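Local coordinates for dermonecrotic toxin (Pasteurella multocida, PDB 2EBF), which acts as a potent mitogen and induces bone resorption, and is associated with the severe progressive form of atrophic rhinitis in pigs, at residues R322-L332 with Y474-I484. Sequence-based numbering, arbitrary orientation.
Sequences RLSLMENTMLL and YKSLYYKGNII
With CG anti to the backbone N (chi1 173°), Tyr478 sends its ring across to helix 312-333. Met326 has the same first torsion (-171°) but bends at chi2, and its sulfur and methyl reach Tyr478 and Leu477. The Tyr478 ring turns an edge to the other backbone, and Tyr478 CE2 lies 3.4 Å from Arg322 O. The Arg322 and Tyr478 side chains cross at about a right angle, and Arg322 CD lies 3.5 Å from Tyr478 CZ. Leu325 CB also touches Tyr478 CE2. Asn482 OD1 lies over one ring face, near the rim. Met326 SD rests on CA and CB of Tyr478, and Met326 CE reaches Leu477 CD2 at 3.6 Å. Farther along, Thr329 sits on Gly481, where the backbones come closest, with Thr329 OG1 3.2 Å from Gly481 CA. Leu332 CD2 touches Ile484 CG2.

No direct hydrogen bond joins the two segments. Water 1 links them instead, 2.6 Å from Thr329 OG1 and donating to Tyr478 O at 2.8 Å. Water 2 also bonds Thr329 OG1, and donates a weak bond to Gly481 O. Asp464 hydrogen-bonds Tyr478 OH and salt-bridges Arg322 NH1; Asp181 salt-bridges Arg322 NH2.

The helices cross steeply, at 77°, within the C2 region. In sequence, helix 473-490 lies between parallel strands 456-461 and 498-502 of the mixed sheet, and helix 312-333 packs on it. The chemistry implies a mainly apolar joint, with water joining the Thr329 hydroxyl to backbone carbonyls of helix 473-490 and the aspartates probably balancing the arginine's charge.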
ATOM      1  N   ARG A 322       1.130  -7.827  -0.381  1.00 28.61           N
ATOM      2  CA  ARG A 322      -0.191  -7.396  -0.844  1.00 28.55           C
ATOM      3  C   ARG A 322      -0.632  -6.124  -0.123  1.00 27.75           C
ATOM      4  O   ARG A 322      -1.176  -5.213  -0.737  1.00 27.64           O
ATOM      5  CB  ARG A 322      -1.241  -8.486  -0.649  1.00 29.17           C
ATOM      6  CG  ARG A 322      -0.935  -9.778  -1.383  1.00 31.32           C
ATOM      7  CD  ARG A 322      -1.857 -10.062  -2.525  1.00 37.27           C
ATOM      8  NE  ARG A 322      -2.997 -10.872  -2.126  1.00 39.36           N
ATOM      9  CZ  ARG A 322      -3.291 -12.096  -2.568  1.00 37.22           C
ATOM     10  NH1 ARG A 322      -2.530 -12.740  -3.450  1.00 39.00           N
ATOM     11  NH2 ARG A 322      -4.377 -12.686  -2.101  1.00 35.32           N
ATOM     12  N   LEU A 323      -0.398  -6.055   1.180  1.00 26.86           N
ATOM     13  CA  LEU A 323      -0.774  -4.844   1.912  1.00 26.05           C
ATOM     14  C   LEU A 323       0.030  -3.633   1.461  1.00 26.40           C
ATOM     15  O   LEU A 323      -0.518  -2.547   1.287  1.00 25.90           O
ATOM     16  CB  LEU A 323      -0.649  -5.054   3.422  1.00 25.86           C
ATOM     17  CG  LEU A 323      -1.726  -5.983   3.975  1.00 24.21           C
ATOM     18  CD1 LEU A 323      -1.260  -6.562   5.283  1.00 23.75           C
ATOM     19  CD2 LEU A 323      -3.068  -5.213   4.120  1.00 23.62           C
ATOM     20  N   SER A 324       1.332  -3.821   1.268  1.00 26.81           N
ATOM     21  CA  SER A 324       2.182  -2.749   0.775  1.00 27.49           C
ATOM     22  C   SER A 324       1.791  -2.315  -0.631  1.00 26.54           C
ATOM     23  O   SER A 324       1.845  -1.136  -0.935  1.00 27.39           O
ATOM     24  CB  SER A 324       3.656  -3.177   0.761  1.00 28.17           C
ATOM     25  OG  SER A 324       4.092  -3.501   2.077  1.00 33.63           O
ATOM     26  N   LEU A 325       1.440  -3.255  -1.499  1.00 25.92           N
ATOM     27  CA  LEU A 325       1.066  -2.891  -2.870  1.00 25.83           C
ATOM     28  C   LEU A 325      -0.268  -2.162  -2.921  1.00 26.10           C
ATOM     29  O   LEU A 325      -0.412  -1.184  -3.654  1.00 26.21           O
ATOM     30  CB  LEU A 325       1.052  -4.112  -3.800  1.00 26.06           C
ATOM     31  CG  LEU A 325       2.430  -4.731  -4.079  1.00 27.23           C
ATOM     32  CD1 LEU A 325       2.290  -6.029  -4.871  1.00 27.40           C
ATOM     33  CD2 LEU A 325       3.351  -3.758  -4.811  1.00 28.28           C
ATOM     34  N   MET A 326      -1.229  -2.646  -2.135  1.00 24.89           N
ATOM     35  CA  MET A 326      -2.546  -1.998  -2.013  1.00 25.65           C
ATOM     36  C   MET A 326      -2.435  -0.560  -1.528  1.00 25.53           C
ATOM     37  O   MET A 326      -3.100   0.339  -2.048  1.00 25.41           O
ATOM     38  CB  MET A 326      -3.446  -2.803  -1.078  1.00 25.28           C
ATOM     39  CG  MET A 326      -4.910  -2.327  -1.043  1.00 27.02           C
ATOM     40  SD  MET A 326      -5.659  -2.363  -2.686  1.00 28.51           S
ATOM     41  CE  MET A 326      -7.392  -2.205  -2.219  1.00 26.04           C
ATOM     42  N   GLU A 327      -1.627  -0.347  -0.497  1.00 25.21           N
ATOM     43  CA  GLU A 327      -1.368   0.987   0.005  1.00 26.05           C
ATOM     44  C   GLU A 327      -0.844   1.906  -1.109  1.00 26.57           C
ATOM     45  O   GLU A 327      -1.287   3.040  -1.221  1.00 26.40           O
ATOM     46  CB  GLU A 327      -0.378   0.917   1.170  1.00 26.69           C
ATOM     47  CG  GLU A 327      -0.106   2.242   1.836  1.00 28.08           C
ATOM     48  CD  GLU A 327       0.905   2.119   2.953  1.00 31.08           C
ATOM     49  OE1 GLU A 327       1.953   1.476   2.747  1.00 31.35           O
ATOM     50  OE2 GLU A 327       0.648   2.675   4.033  1.00 33.05           O
ATOM     51  N   ASN A 328       0.098   1.412  -1.918  1.00 27.27           N
ATOM     52  CA  ASN A 328       0.607   2.142  -3.090  1.00 27.54           C
ATOM     53  C   ASN A 328      -0.487   2.497  -4.092  1.00 27.43           C
ATOM     54  O   ASN A 328      -0.580   3.631  -4.571  1.00 27.41           O
ATOM     55  CB  ASN A 328       1.684   1.317  -3.805  1.00 28.58           C
ATOM     56  CG  ASN A 328       2.960   1.189  -3.007  1.00 30.24           C
ATOM     57  OD1 ASN A 328       3.897   0.481  -3.423  1.00 35.82           O
ATOM     58  ND2 ASN A 328       3.025   1.866  -1.863  1.00 31.61           N
ATOM     59  N   THR A 329      -1.312   1.509  -4.410  1.00 26.89           N
ATOM     60  CA  THR A 329      -2.445   1.713  -5.298  1.00 27.45           C
ATOM     61  C   THR A 329      -3.396   2.776  -4.754  1.00 27.50           C
ATOM     62  O   THR A 329      -3.775   3.702  -5.467  1.00 26.30           O
ATOM     63  CB  THR A 329      -3.141   0.375  -5.578  1.00 27.08           C
ATOM     64  OG1 THR A 329      -2.284  -0.389  -6.428  1.00 27.01           O
ATOM     65  CG2 THR A 329      -4.504   0.567  -6.240  1.00 27.07           C
ATOM     66  N   MET A 330      -3.738   2.674  -3.475  1.00 28.06           N
ATOM     67  CA  MET A 330      -4.645   3.647  -2.864  1.00 28.87           C
ATOM     68  C   MET A 330      -4.048   5.052  -2.919  1.00 29.52           C
ATOM     69  O   MET A 330      -4.714   6.015  -3.301  1.00 29.68           O
ATOM     70  CB  MET A 330      -4.938   3.249  -1.418  1.00 28.50           C
ATOM     71  CG  MET A 330      -5.776   1.997  -1.313  1.00 28.64           C
ATOM     72  SD  MET A 330      -5.877   1.303   0.342  1.00 29.64           S
ATOM     73  CE  MET A 330      -6.494   2.702   1.278  1.00 29.00           C
ATOM     74  N   LEU A 331      -2.769   5.153  -2.576  1.00 30.21           N
ATOM     75  CA  LEU A 331      -2.056   6.430  -2.617  1.00 32.09           C
ATOM     76  C   LEU A 331      -2.073   7.035  -4.019  1.00 32.68           C
ATOM     77  O   LEU A 331      -2.234   8.246  -4.182  1.00 33.01           O
ATOM     78  CB  LEU A 331      -0.606   6.239  -2.159  1.00 31.45           C
ATOM     79  CG  LEU A 331       0.285   7.482  -2.140  1.00 33.27           C
ATOM     80  CD1 LEU A 331      -0.261   8.478  -1.110  1.00 34.23           C
ATOM     81  CD2 LEU A 331       1.721   7.103  -1.826  1.00 33.32           C
ATOM     82  N   LEU A 332      -1.898   6.183  -5.027  1.00 33.50           N
ATOM     83  CA  LEU A 332      -1.891   6.625  -6.415  1.00 34.24           C
ATOM     84  C   LEU A 332      -3.218   7.259  -6.831  1.00 33.90           C
ATOM     85  O   LEU A 332      -3.236   8.080  -7.740  1.00 33.73           O
ATOM     86  CB  LEU A 332      -1.540   5.454  -7.341  1.00 34.69           C
ATOM     87  CG  LEU A 332      -1.435   5.640  -8.858  1.00 36.12           C
ATOM     88  CD1 LEU A 332      -0.034   6.091  -9.288  1.00 39.42           C
ATOM     89  CD2 LEU A 332      -1.789   4.319  -9.521  1.00 37.44           C
ATOM     90  N   TYR A 474     -12.312  -4.607  -3.732  1.00 31.22           N
ATOM     91  CA  TYR A 474     -10.966  -4.447  -3.183  1.00 30.30           C
ATOM     92  C   TYR A 474      -9.967  -5.341  -3.912  1.00 29.45           C
ATOM     93  O   TYR A 474      -8.863  -4.904  -4.212  1.00 29.44           O
ATOM     94  CB  TYR A 474     -10.941  -4.659  -1.657  1.00 30.23           C
ATOM     95  CG  TYR A 474     -11.824  -3.656  -0.961  1.00 29.86           C
ATOM     96  CD1 TYR A 474     -11.364  -2.364  -0.690  1.00 30.44           C
ATOM     97  CD2 TYR A 474     -13.150  -3.963  -0.645  1.00 29.82           C
ATOM     98  CE1 TYR A 474     -12.191  -1.416  -0.076  1.00 29.01           C
ATOM     99  CE2 TYR A 474     -13.982  -3.019  -0.030  1.00 29.55           C
ATOM    100  CZ  TYR A 474     -13.493  -1.753   0.243  1.00 30.28           C
ATOM    101  OH  TYR A 474     -14.308  -0.809   0.828  1.00 30.54           O
ATOM    102  N   LYS A 475     -10.368  -6.574  -4.217  1.00 29.14           N
ATOM    103  CA  LYS A 475      -9.525  -7.472  -5.017  1.00 29.15           C
ATOM    104  C   LYS A 475      -9.344  -6.876  -6.419  1.00 28.95           C
ATOM    105  O   LYS A 475      -8.238  -6.863  -6.973  1.00 28.95           O
ATOM    106  CB  LYS A 475     -10.145  -8.874  -5.090  1.00 29.51           C
ATOM    107  CG  LYS A 475      -9.407  -9.852  -6.023  1.00 29.40           C
ATOM    108  CD  LYS A 475     -10.212 -11.107  -6.243  1.00 31.07           C
ATOM    109  CE  LYS A 475      -9.796 -11.827  -7.506  1.00 32.05           C
ATOM    110  NZ  LYS A 475      -8.477 -12.506  -7.355  1.00 33.00           N
ATOM    111  N   SER A 476     -10.437  -6.371  -6.984  1.00 28.76           N
ATOM    112  CA  SER A 476     -10.398  -5.727  -8.306  1.00 28.29           C
ATOM    113  C   SER A 476      -9.458  -4.512  -8.323  1.00 27.96           C
ATOM    114  O   SER A 476      -8.679  -4.336  -9.264  1.00 27.91           O
ATOM    115  CB  SER A 476     -11.806  -5.317  -8.748  1.00 28.57           C
ATOM    116  OG  SER A 476     -12.641  -6.450  -8.922  1.00 28.89           O
ATOM    117  N   LEU A 477      -9.534  -3.688  -7.281  1.00 27.64           N
ATOM    118  CA  LEU A 477      -8.680  -2.500  -7.147  1.00 27.35           C
ATOM    119  C   LEU A 477      -7.199  -2.878  -7.009  1.00 27.31           C
ATOM    120  O   LEU A 477      -6.336  -2.245  -7.628  1.00 26.73           O
ATOM    121  CB  LEU A 477      -9.122  -1.663  -5.937  1.00 27.53           C
ATOM    122  CG  LEU A 477      -8.295  -0.434  -5.559  1.00 26.50           C
ATOM    123  CD1 LEU A 477      -8.247   0.531  -6.712  1.00 28.41           C
ATOM    124  CD2 LEU A 477      -8.866   0.255  -4.333  1.00 28.83           C
ATOM    125  N   TYR A 478      -6.922  -3.885  -6.176  1.00 26.87           N
ATOM    126  CA  TYR A 478      -5.572  -4.384  -5.970  1.00 27.45           C
ATOM    127  C   TYR A 478      -4.963  -4.806  -7.299  1.00 27.44           C
ATOM    128  O   TYR A 478      -3.856  -4.401  -7.638  1.00 28.09           O
ATOM    129  CB  TYR A 478      -5.539  -5.570  -4.974  1.00 27.62           C
ATOM    130  CG  TYR A 478      -4.156  -6.209  -4.878  1.00 29.02           C
ATOM    131  CD1 TYR A 478      -3.790  -7.276  -5.711  1.00 28.41           C
ATOM    132  CD2 TYR A 478      -3.207  -5.723  -3.981  1.00 28.38           C
ATOM    133  CE1 TYR A 478      -2.510  -7.844  -5.634  1.00 28.75           C
ATOM    134  CE2 TYR A 478      -1.943  -6.284  -3.895  1.00 28.71           C
ATOM    135  CZ  TYR A 478      -1.601  -7.339  -4.721  1.00 29.40           C
ATOM    136  OH  TYR A 478      -0.336  -7.890  -4.630  1.00 31.71           O
ATOM    137  N   TYR A 479      -5.702  -5.627  -8.039  1.00 27.40           N
ATOM    138  CA  TYR A 479      -5.235  -6.163  -9.314  1.00 27.70           C
ATOM    139  C   TYR A 479      -5.037  -5.050 -10.353  1.00 27.36           C
ATOM    140  O   TYR A 479      -4.000  -4.981 -11.009  1.00 26.67           O
ATOM    141  CB  TYR A 479      -6.216  -7.235  -9.801  1.00 28.65           C
ATOM    142  CG  TYR A 479      -5.909  -7.780 -11.167  1.00 29.28           C
ATOM    143  CD1 TYR A 479      -4.809  -8.605 -11.377  1.00 30.43           C
ATOM    144  CD2 TYR A 479      -6.720  -7.465 -12.256  1.00 30.66           C
ATOM    145  CE1 TYR A 479      -4.522  -9.105 -12.638  1.00 30.58           C
ATOM    146  CE2 TYR A 479      -6.441  -7.961 -13.525  1.00 29.90           C
ATOM    147  CZ  TYR A 479      -5.337  -8.778 -13.703  1.00 30.86           C
ATOM    148  OH  TYR A 479      -5.058  -9.275 -14.960  1.00 32.87           O
ATOM    149  N   LYS A 480      -6.025  -4.167 -10.473  1.00 26.89           N
ATOM    150  CA  LYS A 480      -5.945  -3.056 -11.420  1.00 26.87           C
ATOM    151  C   LYS A 480      -4.784  -2.120 -11.088  1.00 26.54           C
ATOM    152  O   LYS A 480      -4.082  -1.644 -11.984  1.00 26.39           O
ATOM    153  CB  LYS A 480      -7.253  -2.274 -11.424  1.00 26.77           C
ATOM    154  CG  LYS A 480      -7.249  -1.075 -12.369  1.00 26.55           C
ATOM    155  CD  LYS A 480      -8.574  -0.355 -12.279  1.00 25.70           C
ATOM    156  CE  LYS A 480      -8.693   0.711 -13.343  1.00 27.23           C
ATOM    157  NZ  LYS A 480      -9.931   1.527 -13.140  1.00 29.25           N
ATOM    158  N   GLY A 481      -4.596  -1.857  -9.797  1.00 26.22           N
ATOM    159  CA  GLY A 481      -3.559  -0.940  -9.343  1.00 26.05           C
ATOM    160  C   GLY A 481      -2.173  -1.378  -9.753  1.00 25.87           C
ATOM    161  O   GLY A 481      -1.362  -0.555 -10.169  1.00 26.18           O
ATOM    162  N   ASN A 482      -1.896  -2.673  -9.640  1.00 26.03           N
ATOM    163  CA  ASN A 482      -0.580  -3.199 -10.024  1.00 26.60           C
ATOM    164  C   ASN A 482      -0.306  -3.100 -11.530  1.00 26.91           C
ATOM    165  O   ASN A 482       0.839  -2.906 -11.964  1.00 26.88           O
ATOM    166  CB  ASN A 482      -0.424  -4.642  -9.550  1.00 26.72           C
ATOM    167  CG  ASN A 482      -0.335  -4.762  -8.028  1.00 28.78           C
ATOM    168  OD1 ASN A 482      -0.641  -5.820  -7.468  1.00 30.51           O
ATOM    169  ND2 ASN A 482       0.088  -3.690  -7.358  1.00 27.45           N
ATOM    170  N   ILE A 483      -1.356  -3.238 -12.329  1.00 27.23           N
ATOM    171  CA  ILE A 483      -1.233  -3.118 -13.781  1.00 27.13           C
ATOM    172  C   ILE A 483      -0.989  -1.661 -14.182  1.00 27.46           C
ATOM    173  O   ILE A 483      -0.114  -1.363 -14.978  1.00 26.82           O
ATOM    174  CB  ILE A 483      -2.477  -3.702 -14.485  1.00 27.59           C
ATOM    175  CG1 ILE A 483      -2.526  -5.210 -14.223  1.00 28.13           C
ATOM    176  CG2 ILE A 483      -2.455  -3.396 -16.000  1.00 28.10           C
ATOM    177  CD1 ILE A 483      -3.696  -5.923 -14.836  1.00 28.57           C
ATOM    178  N   ILE A 484      -1.776  -0.756 -13.619  1.00 27.38           N
ATOM    179  CA  ILE A 484      -1.603   0.671 -13.863  1.00 28.18           C
ATOM    180  C   ILE A 484      -0.201   1.154 -13.463  1.00 28.64           C
ATOM    181  O   ILE A 484       0.450   1.891 -14.216  1.00 29.33           O
ATOM    182  CB  ILE A 484      -2.746   1.468 -13.187  1.00 28.07           C
ATOM    183  CG1 ILE A 484      -3.987   1.372 -14.090  1.00 28.49           C
ATOM    184  CG2 ILE A 484      -2.335   2.913 -12.927  1.00 29.02           C
ATOM    185  CD1 ILE A 484      -5.250   1.923 -13.497  1.00 31.09           C
TER
HETATM  186  O   HOH W   1      -2.239  -2.941  -5.880  1.00 25.25           O
HETATM  187  O   HOH W   2       0.273   0.667  -7.431  1.00 35.30           O